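PDB 1M7S: catalase, which uses heme to decompose hydrogen peroxide into water and oxygen, protecting the cell from the toxic effects of peroxide. Local coordinates for residues 57-61 with 291-297; 60-66 with 79-85; 73-77 with 114-119; 185-189 with 249-253; 256-260 with 279-283. The contacts are given in a common frame with arbitrary orientation. Numbering follows the deposited sequence.

Overall arrangement
All five contacts lie in or against the antiparallel beta-barrel of the heme catalase. Contacts 1 and 2 share G60 and E61, because strand 55-64 pairs with strand 284-295 through one edge and with strand 82-90 through the other; their centres lie about 14 Å apart. Contact 3, about 10 Å from contact 2 between centres, packs the connection between strands 55-64 and 82-90 against a hairpin turn. Contact 4, about 12 Å from contact 1 between centres, comes nearest the predicted active-site residues, side chain to side chain: M188 about 7 Å from N124, Y185 about 8 Å from H52. Contacts 1 and 4 both approach heme to about 8 Å. Contact 5, farther along strand 252-260, is about 22 Å from contact 4 between centres.

Contact 1 (57-61 with 291-297); sequences GVKGE and VLNKNVD
Segment 57-61 and the first part of 291-297 are extended strands running antiparallel, their short axes 4.5 Å apart at closest approach and 126° between N-to-C directions. K59 faces K294 in a hydrogen-bonded pair (CA-CA 5.0 Å), with K59 N to K294 O at 2.8 Å. E61 and V291 form the next such pair: E61 N to V291 O and V291 N to E61 O are both 3.0 Å. Between them the register slips by one residue. K59 O accepts from both N293 N (2.9 Å) and K294 N (3.1 Å), a classic beta bulge, with N293 at phi/psi -139/21. Next to the bulge, G60 comes within 4.0 Å of L292, CA to CA, and its CA lies 3.2 Å from V291 O in a CA-H...O contact; a CB on G60 would clash there. The bulge sits where strands 55-64 and 284-295 join in the catalase beta-barrel. V58 (chi1 m) places CG2 3.7 Å from L292 CD1, and helix 236-246 also packs on V58. Beyond the strand pairing, V296 CG1 approaches G57 O (3.5 Å), while water 1 links G57 O (2.7 Å), N295 OD1 (2.8 Å) and V296 N (2.9 Å). The K59 side chain extends toward 295-297, but its salt bridge is to E302; D297 OD1 instead bonds H369 of the second subunit.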
# COMPACT_ATOMS: atom_id res chain seq x y z
N GLY A 57 19.98 13.01 -9.13
CA GLY A 57 20.53 11.82 -9.78
C GLY A 57 21.06 12.22 -11.15
O GLY A 57 20.61 13.17 -11.78
N VAL A 58 22.17 11.56 -11.49
CA VAL A 58 22.83 11.74 -12.78
C VAL A 58 23.42 10.38 -13.18
O VAL A 58 23.43 9.40 -12.44
CB VAL A 58 23.97 12.76 -12.72
CG1 VAL A 58 23.55 14.24 -12.44
CG2 VAL A 58 24.95 12.37 -11.62
N LYS A 59 23.88 10.32 -14.44
CA LYS A 59 24.38 9.05 -14.97
C LYS A 59 25.78 9.23 -15.51
O LYS A 59 26.14 10.35 -15.85
CB LYS A 59 23.43 8.62 -16.09
CG LYS A 59 22.16 7.99 -15.57
CD LYS A 59 21.23 7.42 -16.61
CE LYS A 59 20.46 8.51 -17.33
NZ LYS A 59 19.33 7.88 -18.11
N GLY A 60 26.58 8.17 -15.59
CA GLY A 60 27.95 8.40 -16.14
C GLY A 60 28.54 6.96 -16.34
O GLY A 60 27.82 6.01 -16.61
N GLU A 61 29.86 6.92 -16.20
CA GLU A 61 30.53 5.62 -16.39
C GLU A 61 31.77 5.55 -15.51
O GLU A 61 32.32 6.60 -15.26
CB GLU A 61 31.01 5.48 -17.86
CG GLU A 61 29.95 5.05 -18.85
CD GLU A 61 29.98 3.64 -19.36
OE1 GLU A 61 29.19 3.27 -20.26
OE2 GLU A 61 30.84 2.84 -18.90
N VAL A 291 33.24 9.36 -14.35
CA VAL A 291 32.86 10.65 -14.91
C VAL A 291 31.33 10.68 -14.94
O VAL A 291 30.72 9.72 -15.36
CB VAL A 291 33.38 10.90 -16.36
CG1 VAL A 291 32.89 9.80 -17.28
CG2 VAL A 291 32.96 12.27 -16.80
N LEU A 292 30.71 11.76 -14.51
CA LEU A 292 29.25 11.85 -14.53
C LEU A 292 28.90 12.81 -15.69
O LEU A 292 29.32 13.96 -15.66
CB LEU A 292 28.72 12.32 -13.16
CG LEU A 292 29.08 11.40 -11.98
CD1 LEU A 292 28.45 11.84 -10.66
CD2 LEU A 292 28.71 9.94 -12.30
N ASN A 293 28.21 12.24 -16.69
CA ASN A 293 28.05 13.15 -17.85
C ASN A 293 26.70 13.14 -18.50
O ASN A 293 26.64 13.61 -19.66
CB ASN A 293 29.12 12.68 -18.86
CG ASN A 293 28.97 11.23 -19.20
OD1 ASN A 293 30.00 10.70 -19.70
ND2 ASN A 293 27.86 10.55 -19.02
N LYS A 294 25.67 12.69 -17.78
CA LYS A 294 24.35 12.73 -18.40
C LYS A 294 23.27 13.06 -17.34
O LYS A 294 23.29 12.37 -16.32
CB LYS A 294 23.95 11.36 -18.89
CG LYS A 294 23.25 11.29 -20.23
CD LYS A 294 24.24 10.52 -21.13
CE LYS A 294 24.33 11.06 -22.55
NZ LYS A 294 25.56 10.46 -23.21
N ASN A 295 22.41 14.01 -17.62
CA ASN A 295 21.28 14.26 -16.73
C ASN A 295 20.21 13.22 -16.98
O ASN A 295 20.12 12.58 -18.05
CB ASN A 295 20.68 15.66 -16.92
CG ASN A 295 21.58 16.69 -16.25
OD1 ASN A 295 21.94 16.58 -15.07
ND2 ASN A 295 21.95 17.73 -17.01
N VAL A 296 19.34 13.00 -15.98
CA VAL A 296 18.23 12.04 -16.16
C VAL A 296 17.17 12.56 -17.12
O VAL A 296 17.10 13.77 -17.32
CB VAL A 296 17.56 11.75 -14.80
CG1 VAL A 296 18.60 11.22 -13.80
CG2 VAL A 296 16.89 13.00 -14.26
N ASP A 297 16.32 11.66 -17.61
CA ASP A 297 15.24 12.11 -18.49
C ASP A 297 13.99 12.45 -17.68
O ASP A 297 13.26 13.38 -18.06
CB ASP A 297 14.93 10.93 -19.42
CG ASP A 297 16.04 10.73 -20.46
OD1 ASP A 297 16.33 9.56 -20.76
OD2 ASP A 297 16.59 11.69 -20.99
O HOH W 1 20.11 14.86 -13.88
O HOH W 2 19.17 10.65 -19.78

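Contact 2 (60-66 with 79-85); sequences GEFTASA and SGEKTPV
Strands 60-64 and 82-85 run antiparallel at 150°, with a closest axis approach of 4.3 Å. G60-V85 and F62-T83 are hydrogen-bonded pairs, alternating with the non-hydrogen-bonded pairs E61-P84 (CA-CA 4.2 Å) and T63-K82 (4.4 Å). Both hydrogen-bonded pairs are fully satisfied: G60 N to V85 O is 3.1 Å, V85 N to G60 O 3.0 Å, F62 N to T83 O 2.7 Å and T83 N to F62 O 2.8 Å. P84, lacking an amide hydrogen, falls in a position where none is needed across this pair. Before the start of strand 82-85 the bonding continues through A64 N to E81 O (3.0 Å) and G80 N to A64 O (2.8 Å), with G80 at a positive phi of 83°. On the E61, T63 and K82 face, K82 NZ donates to T63 OG1 at 2.8 Å, curling back through chi3 and chi4 both m. The carboxylate of E81 turns elsewhere, to K78. On the other face F62 (chi1 t) sets CB 4.1 Å from V85 CG1. This antiparallel pairing forms part of the catalase barrel, where 60-64 is flanked by strand 284-295 and 82-85 by strand 107-114, whose F112 meets the F62 ring edge-to-face.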
# COMPACT_ATOMS: atom_id res chain seq x y z
N GLY A 60 26.58 8.17 -15.59
CA GLY A 60 27.95 8.40 -16.14
C GLY A 60 28.54 6.96 -16.34
O GLY A 60 27.82 6.01 -16.61
N GLU A 61 29.86 6.92 -16.20
CA GLU A 61 30.53 5.62 -16.39
C GLU A 61 31.77 5.55 -15.51
O GLU A 61 32.32 6.60 -15.26
CB GLU A 61 31.01 5.48 -17.86
CG GLU A 61 29.95 5.05 -18.85
CD GLU A 61 29.98 3.64 -19.36
OE1 GLU A 61 29.19 3.27 -20.26
OE2 GLU A 61 30.84 2.84 -18.90
N PHE A 62 32.12 4.31 -15.11
CA PHE A 62 33.33 4.16 -14.31
C PHE A 62 34.27 3.24 -15.14
O PHE A 62 33.72 2.27 -15.68
CB PHE A 62 33.04 3.42 -13.01
CG PHE A 62 34.23 2.89 -12.24
CD1 PHE A 62 35.02 3.76 -11.53
CD2 PHE A 62 34.54 1.53 -12.30
CE1 PHE A 62 36.12 3.27 -10.85
CE2 PHE A 62 35.68 1.04 -11.64
CZ PHE A 62 36.45 1.92 -10.91
N THR A 63 35.52 3.63 -15.15
CA THR A 63 36.48 2.76 -15.89
C THR A 63 37.58 2.32 -14.94
O THR A 63 38.26 3.17 -14.40
CB THR A 63 36.99 3.54 -17.12
OG1 THR A 63 35.87 3.71 -18.03
CG2 THR A 63 38.06 2.73 -17.85
N ALA A 64 37.74 1.02 -14.73
CA ALA A 64 38.86 0.59 -13.87
C ALA A 64 40.22 0.73 -14.55
O ALA A 64 40.35 0.63 -15.78
CB ALA A 64 38.64 -0.82 -13.41
N SER A 65 41.26 0.85 -13.73
CA SER A 65 42.59 1.05 -14.30
C SER A 65 43.73 0.33 -13.61
O SER A 65 44.87 0.75 -13.88
CB SER A 65 42.92 2.55 -14.28
OG SER A 65 42.91 3.08 -12.96
N ALA A 66 43.49 -0.61 -12.72
CA ALA A 66 44.62 -1.25 -12.06
C ALA A 66 44.41 -2.75 -11.99
O ALA A 66 43.30 -3.23 -12.23
CB ALA A 66 44.78 -0.67 -10.64
N SER A 79 41.02 -4.11 -15.10
CA SER A 79 41.61 -3.02 -15.83
C SER A 79 41.04 -2.84 -17.23
O SER A 79 40.90 -3.82 -17.95
CB SER A 79 43.14 -3.22 -15.92
OG SER A 79 43.69 -1.99 -16.25
N GLY A 80 40.58 -1.61 -17.48
CA GLY A 80 39.93 -1.22 -18.73
C GLY A 80 38.44 -1.56 -18.78
O GLY A 80 37.74 -1.25 -19.76
N GLU A 81 37.90 -2.22 -17.73
CA GLU A 81 36.48 -2.54 -17.77
C GLU A 81 35.70 -1.23 -17.61
O GLU A 81 35.96 -0.52 -16.65
CB GLU A 81 36.08 -3.51 -16.66
CG GLU A 81 34.57 -3.78 -16.63
CD GLU A 81 34.13 -4.88 -17.56
OE1 GLU A 81 35.04 -5.52 -18.17
OE2 GLU A 81 32.92 -5.19 -17.68
N LYS A 82 34.71 -1.03 -18.48
CA LYS A 82 33.89 0.20 -18.38
C LYS A 82 32.51 -0.22 -17.94
O LYS A 82 31.88 -1.11 -18.54
CB LYS A 82 33.86 0.90 -19.74
CG LYS A 82 33.51 2.36 -19.75
CD LYS A 82 33.79 2.98 -21.12
CE LYS A 82 35.21 2.74 -21.62
NZ LYS A 82 36.27 3.34 -20.73
N THR A 83 32.03 0.44 -16.86
CA THR A 83 30.74 0.09 -16.29
C THR A 83 29.85 1.34 -16.18
O THR A 83 30.33 2.32 -15.63
CB THR A 83 31.02 -0.44 -14.85
OG1 THR A 83 31.71 -1.71 -14.96
CG2 THR A 83 29.72 -0.68 -14.11
N PRO A 84 28.67 1.30 -16.72
CA PRO A 84 27.73 2.43 -16.59
C PRO A 84 27.38 2.57 -15.10
O PRO A 84 27.25 1.57 -14.43
CB PRO A 84 26.48 2.05 -17.35
CG PRO A 84 26.78 0.71 -17.98
CD PRO A 84 28.04 0.13 -17.35
N VAL A 85 27.11 3.79 -14.66
CA VAL A 85 26.65 4.04 -13.31
C VAL A 85 25.43 4.95 -13.28
O VAL A 85 25.22 5.75 -14.20
CB VAL A 85 27.76 4.74 -12.47
CG1 VAL A 85 29.07 3.91 -12.36
CG2 VAL A 85 28.19 6.11 -12.97

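Contact 3 (73-77 with 114-119); sequences KATVF and TADGNW
This is a loop-to-hairpin contact where the connection between strands 55-64 and 82-90 meets the turn of the hairpin 107-114/117-124, pinned by an aspartate and backed by aromatic packing. The 73-77 segment ends in a 3-10 turn over 75-77, with F77 N bonded to A74 O at 3.2 Å. Facing it, T114 to G117 form a type I beta turn closed by G117 N to T114 O at 3.1 Å. T114 OG1 accepts from D116 N (3.0 Å), making an ST turn, and donates to G117 O (2.6 Å). The D116 carboxylate (chi1 m) reaches T75 twice: OD2 accepts from T75 N at 3.1 Å, OD1 from T75 OG1 at 2.7 Å. Water 3 joins V76 N to T114 OG1, each at 3.0 Å. Alongside, V76 CB meets T114 CG2 at 3.5 Å. The F77 ring points its edge at the W119 face, an offset edge-to-face pair with centroids 5.8 Å apart and planes at 70°. Strand 317-319 supplies I317 against A74, F77 and W119, and F112 of strand 107-114 stacks on W119.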
# COMPACT_ATOMS: atom_id res chain seq x y z
N LYS A 73 37.90 -10.71 -7.11
CA LYS A 73 37.54 -11.35 -8.39
C LYS A 73 36.48 -10.56 -9.14
O LYS A 73 36.08 -10.94 -10.26
CB LYS A 73 37.13 -12.77 -8.14
CG LYS A 73 35.82 -12.96 -7.37
CD LYS A 73 35.68 -14.42 -6.97
CE LYS A 73 34.50 -14.61 -6.04
NZ LYS A 73 34.26 -16.01 -5.65
N ALA A 74 35.90 -9.49 -8.57
CA ALA A 74 34.81 -8.82 -9.29
C ALA A 74 35.21 -8.17 -10.60
O ALA A 74 36.15 -7.38 -10.65
CB ALA A 74 34.11 -7.81 -8.39
N THR A 75 34.41 -8.42 -11.65
CA THR A 75 34.66 -7.84 -12.97
C THR A 75 34.72 -6.34 -13.06
O THR A 75 35.47 -5.75 -13.86
CB THR A 75 33.57 -8.37 -13.98
OG1 THR A 75 33.58 -9.79 -13.89
CG2 THR A 75 33.90 -7.99 -15.42
N VAL A 76 33.97 -5.59 -12.22
CA VAL A 76 34.00 -4.14 -12.21
C VAL A 76 35.38 -3.55 -11.97
O VAL A 76 35.68 -2.43 -12.41
CB VAL A 76 32.96 -3.59 -11.16
CG1 VAL A 76 33.39 -3.97 -9.74
CG2 VAL A 76 32.78 -2.10 -11.30
N PHE A 77 36.31 -4.27 -11.33
CA PHE A 77 37.64 -3.81 -11.07
C PHE A 77 38.68 -4.29 -12.11
O PHE A 77 39.83 -3.89 -11.98
CB PHE A 77 38.10 -4.34 -9.70
CG PHE A 77 37.22 -3.96 -8.54
CD1 PHE A 77 36.70 -4.94 -7.71
CD2 PHE A 77 36.92 -2.63 -8.29
CE1 PHE A 77 35.91 -4.58 -6.62
CE2 PHE A 77 36.13 -2.27 -7.22
CZ PHE A 77 35.62 -3.25 -6.37
N THR A 114 27.27 -3.55 -13.27
CA THR A 114 28.40 -4.38 -13.71
C THR A 114 27.95 -5.59 -14.50
O THR A 114 26.81 -6.04 -14.53
CB THR A 114 29.34 -4.90 -12.60
OG1 THR A 114 28.86 -6.14 -12.08
CG2 THR A 114 29.48 -3.87 -11.47
N ALA A 115 28.99 -6.19 -15.11
CA ALA A 115 28.76 -7.41 -15.91
C ALA A 115 28.50 -8.62 -15.05
O ALA A 115 28.21 -9.69 -15.62
CB ALA A 115 30.08 -7.59 -16.72
N ASP A 116 28.58 -8.58 -13.73
CA ASP A 116 28.26 -9.61 -12.79
C ASP A 116 26.99 -9.27 -11.96
O ASP A 116 26.66 -10.03 -11.06
CB ASP A 116 29.31 -9.83 -11.69
CG ASP A 116 30.74 -9.98 -12.08
OD1 ASP A 116 31.00 -10.35 -13.25
OD2 ASP A 116 31.60 -9.74 -11.17
N GLY A 117 26.34 -8.18 -12.29
CA GLY A 117 25.15 -7.77 -11.52
C GLY A 117 25.37 -6.34 -11.02
O GLY A 117 26.44 -5.71 -11.10
N ASN A 118 24.32 -5.78 -10.39
CA ASN A 118 24.48 -4.41 -9.87
C ASN A 118 25.09 -4.43 -8.47
O ASN A 118 24.66 -5.16 -7.61
CB ASN A 118 23.15 -3.66 -9.82
CG ASN A 118 22.48 -3.45 -11.16
OD1 ASN A 118 23.10 -3.63 -12.23
ND2 ASN A 118 21.21 -3.06 -11.07
N TRP A 119 26.13 -3.63 -8.33
CA TRP A 119 26.80 -3.38 -7.09
C TRP A 119 26.58 -1.92 -6.72
O TRP A 119 26.94 -1.02 -7.47
CB TRP A 119 28.32 -3.58 -7.20
CG TRP A 119 29.04 -3.19 -5.93
CD1 TRP A 119 28.67 -3.53 -4.65
CD2 TRP A 119 30.24 -2.45 -5.83
NE1 TRP A 119 29.56 -2.99 -3.76
CE2 TRP A 119 30.54 -2.33 -4.45
CE3 TRP A 119 31.09 -1.85 -6.76
CZ2 TRP A 119 31.68 -1.66 -3.99
CZ3 TRP A 119 32.21 -1.17 -6.29
CH2 TRP A 119 32.49 -1.08 -4.92
O HOH W 3 31.56 -6.85 -10.93

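Contact 4 (185-189 with 249-253); sequences YRFMD and DFPKW
The loop preceding strand 190-191 here packs against the start of strand 252-260, where the chain enters a strand of the catalase beta-barrel. Neither segment pairs with the other through its backbone; the nearest CA atoms, of R186 and P251, are 5.8 Å apart. Side chains meet side chains and backbone carbonyls. R186 takes an m, t, m conformation over chi1 to chi3, laying CG 3.7 Å from P251 CB and carrying its guanidinium toward D249. There NH1 forms a long salt bridge to D249 OD2 at 3.3 Å, whose hydrogen bond is weak, whereas NH2 pairs with D240 of helix 236-246. D249, with chi1 t, also offers its backbone: water 4 accepts from R186 NH1 (2.8 Å) and donates to D249 O (2.9 Å). W253 (chi1 m, chi2 -101°) projects its indole toward the loop, so that Y185 O lies at the ring edge, 3.4 Å from CZ2. M188 turns its side chain (chi1 p) to within about 8 Å of the heme. Its carbonyl oxygen accepts an almost linear hydrogen bond, at 175°, from W253 NE1, 2.9 Å from M188 O.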
# COMPACT_ATOMS: atom_id res chain seq x y z
N TYR A 185 28.08 19.44 -5.21
CA TYR A 185 28.36 18.00 -5.12
C TYR A 185 29.63 17.66 -5.93
O TYR A 185 30.38 16.74 -5.57
CB TYR A 185 27.22 17.17 -5.67
CG TYR A 185 25.96 17.18 -4.81
CD1 TYR A 185 26.04 16.86 -3.46
CD2 TYR A 185 24.74 17.40 -5.43
CE1 TYR A 185 24.89 16.81 -2.69
CE2 TYR A 185 23.57 17.32 -4.68
CZ TYR A 185 23.67 17.05 -3.34
OH TYR A 185 22.50 17.01 -2.59
N ARG A 186 29.90 18.49 -6.93
CA ARG A 186 31.11 18.34 -7.73
C ARG A 186 32.36 18.70 -6.93
O ARG A 186 33.45 18.30 -7.34
CB ARG A 186 31.12 19.34 -8.94
CG ARG A 186 29.94 19.09 -9.88
CD ARG A 186 30.13 19.98 -11.15
NE ARG A 186 29.92 21.38 -10.78
CZ ARG A 186 30.51 22.39 -11.40
NH1 ARG A 186 31.36 22.08 -12.39
NH2 ARG A 186 30.27 23.66 -11.07
N PHE A 187 32.27 19.42 -5.85
CA PHE A 187 33.35 19.90 -5.03
C PHE A 187 33.39 19.20 -3.66
O PHE A 187 33.72 19.85 -2.68
CB PHE A 187 33.25 21.43 -4.87
CG PHE A 187 33.16 22.08 -6.23
CD1 PHE A 187 31.96 22.66 -6.64
CD2 PHE A 187 34.23 22.10 -7.09
CE1 PHE A 187 31.83 23.25 -7.88
CE2 PHE A 187 34.12 22.69 -8.35
CZ PHE A 187 32.92 23.26 -8.76
N MET A 188 33.08 17.93 -3.66
CA MET A 188 33.19 17.13 -2.45
C MET A 188 33.79 15.77 -2.81
O MET A 188 33.54 15.24 -3.90
CB MET A 188 31.89 16.86 -1.70
CG MET A 188 30.84 15.97 -2.31
SD MET A 188 29.27 16.07 -1.35
CE MET A 188 28.61 14.51 -1.97
N ASP A 189 34.39 15.16 -1.80
CA ASP A 189 34.86 13.79 -2.01
C ASP A 189 33.73 12.83 -1.63
O ASP A 189 32.70 13.24 -1.15
CB ASP A 189 36.08 13.48 -1.13
CG ASP A 189 37.40 14.00 -1.63
OD1 ASP A 189 37.48 14.64 -2.70
OD2 ASP A 189 38.42 13.73 -0.91
N ASP A 249 30.67 20.32 -18.82
CA ASP A 249 31.72 20.32 -17.81
C ASP A 249 31.53 19.18 -16.79
O ASP A 249 31.10 19.36 -15.63
CB ASP A 249 31.70 21.67 -17.10
CG ASP A 249 32.92 21.83 -16.21
OD1 ASP A 249 33.91 21.09 -16.45
OD2 ASP A 249 32.91 22.64 -15.26
N PHE A 250 31.80 17.97 -17.28
CA PHE A 250 31.54 16.76 -16.51
C PHE A 250 32.48 16.56 -15.35
O PHE A 250 33.71 16.45 -15.45
CB PHE A 250 31.58 15.58 -17.48
CG PHE A 250 30.74 15.74 -18.71
CD1 PHE A 250 31.22 15.31 -19.94
CD2 PHE A 250 29.46 16.30 -18.66
CE1 PHE A 250 30.43 15.44 -21.08
CE2 PHE A 250 28.68 16.44 -19.78
CZ PHE A 250 29.16 15.99 -20.99
N PRO A 251 31.90 16.45 -14.16
CA PRO A 251 32.68 16.22 -12.94
C PRO A 251 33.22 14.80 -12.94
O PRO A 251 32.60 13.83 -13.39
CB PRO A 251 31.71 16.43 -11.75
CG PRO A 251 30.40 16.03 -12.40
CD PRO A 251 30.46 16.48 -13.86
N LYS A 252 34.45 14.68 -12.41
CA LYS A 252 35.10 13.40 -12.26
C LYS A 252 35.69 13.14 -10.87
O LYS A 252 36.13 14.02 -10.14
CB LYS A 252 36.32 13.33 -13.22
CG LYS A 252 35.81 13.20 -14.67
CD LYS A 252 36.90 13.58 -15.68
CE LYS A 252 38.30 13.24 -15.30
NZ LYS A 252 39.14 14.30 -14.70
N TRP A 253 35.77 11.82 -10.57
CA TRP A 253 36.37 11.41 -9.32
C TRP A 253 37.26 10.16 -9.56
O TRP A 253 36.89 9.25 -10.28
CB TRP A 253 35.31 11.01 -8.30
CG TRP A 253 34.50 12.11 -7.69
CD1 TRP A 253 34.66 12.66 -6.45
CD2 TRP A 253 33.38 12.74 -8.30
NE1 TRP A 253 33.69 13.65 -6.27
CE2 TRP A 253 32.88 13.68 -7.40
CE3 TRP A 253 32.72 12.56 -9.54
CZ2 TRP A 253 31.77 14.47 -7.68
CZ3 TRP A 253 31.64 13.37 -9.84
CH2 TRP A 253 31.14 14.32 -8.90
O HOH W 4 32.64 19.72 -13.22

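Contact 5 (256-260 with 279-283); sequences YVQVL and WPDVP
Strand 256-260 is extended and lies beside the irregular 279-283 segment, which leads into strand 284-295; the nearest CA atoms, of Q258 and P283, are 6.0 Å apart. V257 adds little beyond its carbonyl, V257 O lying 3.8 Å from P283 O. Q258 makes the central interaction. With chi1 m and chi2 t its amide extends into the loop, and NE2 donates to both V282 O and W279 O, each at 2.8 Å, while OE1 accepts from water 5 (2.6 Å), which in turn accepts from W279 N (2.9 Å). At V259 the backbone takes over: water 6 bridges V259 N (2.9 Å) and P283 O (2.7 Å), and V259 O sits 3.5 Å from V282 CG1. L260 (chi1 m, chi2 t) then places CD1 3.7 Å from the centroid of the W279 six-membered ring, almost on its normal, a CH-pi contact; its CD2 is 3.8 Å from V282 CG2. One glutamine amide thus satisfies backbone groups of a connection without regular structure, holding it beside this barrel strand, while leucine, valine and tryptophan pack alongside.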
# COMPACT_ATOMS: atom_id res chain seq x y z
N TYR A 256 40.05 5.48 -5.09
CA TYR A 256 41.16 4.90 -4.36
C TYR A 256 40.74 3.85 -3.32
O TYR A 256 39.67 3.96 -2.70
CB TYR A 256 41.93 6.00 -3.63
CG TYR A 256 42.72 6.94 -4.50
CD1 TYR A 256 42.06 8.01 -5.10
CD2 TYR A 256 44.09 6.79 -4.70
CE1 TYR A 256 42.76 8.90 -5.90
CE2 TYR A 256 44.80 7.67 -5.51
CZ TYR A 256 44.12 8.70 -6.11
OH TYR A 256 44.75 9.60 -6.92
N VAL A 257 41.65 2.89 -3.07
CA VAL A 257 41.43 1.90 -2.01
C VAL A 257 42.55 1.91 -0.96
O VAL A 257 43.70 2.24 -1.29
CB VAL A 257 41.19 0.46 -2.43
CG1 VAL A 257 39.86 0.35 -3.22
CG2 VAL A 257 42.34 -0.16 -3.24
N GLN A 258 42.19 1.62 0.30
CA GLN A 258 43.12 1.44 1.41
C GLN A 258 42.94 -0.02 1.80
O GLN A 258 41.77 -0.48 1.85
CB GLN A 258 42.91 2.29 2.68
CG GLN A 258 43.36 3.72 2.51
CD GLN A 258 42.95 4.47 3.78
OE1 GLN A 258 41.73 4.55 3.99
NE2 GLN A 258 43.88 5.00 4.54
N VAL A 259 44.01 -0.79 1.91
CA VAL A 259 43.89 -2.23 2.08
C VAL A 259 44.56 -2.76 3.32
O VAL A 259 45.70 -2.33 3.53
CB VAL A 259 44.58 -2.92 0.85
CG1 VAL A 259 44.54 -4.43 0.84
CG2 VAL A 259 43.97 -2.44 -0.45
N LEU A 260 43.86 -3.60 4.07
CA LEU A 260 44.45 -4.27 5.22
C LEU A 260 44.07 -5.75 5.19
O LEU A 260 42.98 -6.18 4.78
CB LEU A 260 43.99 -3.72 6.57
CG LEU A 260 44.41 -2.32 7.00
CD1 LEU A 260 43.70 -1.89 8.28
CD2 LEU A 260 45.90 -2.23 7.21
N TRP A 279 41.49 5.40 8.61
CA TRP A 279 42.73 4.64 8.82
C TRP A 279 43.87 5.60 8.41
O TRP A 279 44.13 5.75 7.21
CB TRP A 279 42.75 3.43 7.90
CG TRP A 279 41.72 2.36 8.13
CD1 TRP A 279 40.89 2.19 9.22
CD2 TRP A 279 41.50 1.23 7.29
NE1 TRP A 279 40.14 1.05 9.08
CE2 TRP A 279 40.51 0.44 7.89
CE3 TRP A 279 42.05 0.83 6.05
CZ2 TRP A 279 40.02 -0.72 7.31
CZ3 TRP A 279 41.58 -0.35 5.50
CH2 TRP A 279 40.57 -1.11 6.10
N PRO A 280 44.43 6.29 9.37
CA PRO A 280 45.33 7.40 9.14
C PRO A 280 46.59 7.08 8.36
O PRO A 280 46.96 7.93 7.54
CB PRO A 280 45.74 8.00 10.51
CG PRO A 280 44.84 7.27 11.46
CD PRO A 280 44.11 6.12 10.79
N ASP A 281 47.24 5.96 8.61
CA ASP A 281 48.51 5.76 7.88
C ASP A 281 48.50 4.69 6.80
O ASP A 281 49.56 4.49 6.17
CB ASP A 281 49.61 5.53 8.93
CG ASP A 281 49.62 6.61 9.99
OD1 ASP A 281 49.84 7.79 9.65
OD2 ASP A 281 49.30 6.28 11.16
N VAL A 282 47.36 4.10 6.45
CA VAL A 282 47.40 3.08 5.40
C VAL A 282 47.42 3.81 4.06
O VAL A 282 46.58 4.66 3.81
CB VAL A 282 46.21 2.14 5.53
CG1 VAL A 282 46.27 1.02 4.51
CG2 VAL A 282 46.19 1.53 6.94
N PRO A 283 48.32 3.43 3.18
CA PRO A 283 48.48 4.06 1.89
C PRO A 283 47.26 3.87 0.99
O PRO A 283 46.61 2.84 1.14
CB PRO A 283 49.73 3.44 1.23
CG PRO A 283 50.28 2.50 2.28
CD PRO A 283 49.34 2.41 3.47
O HOH W 5 40.69 6.00 5.93
O HOH W 6 46.60 0.17 1.01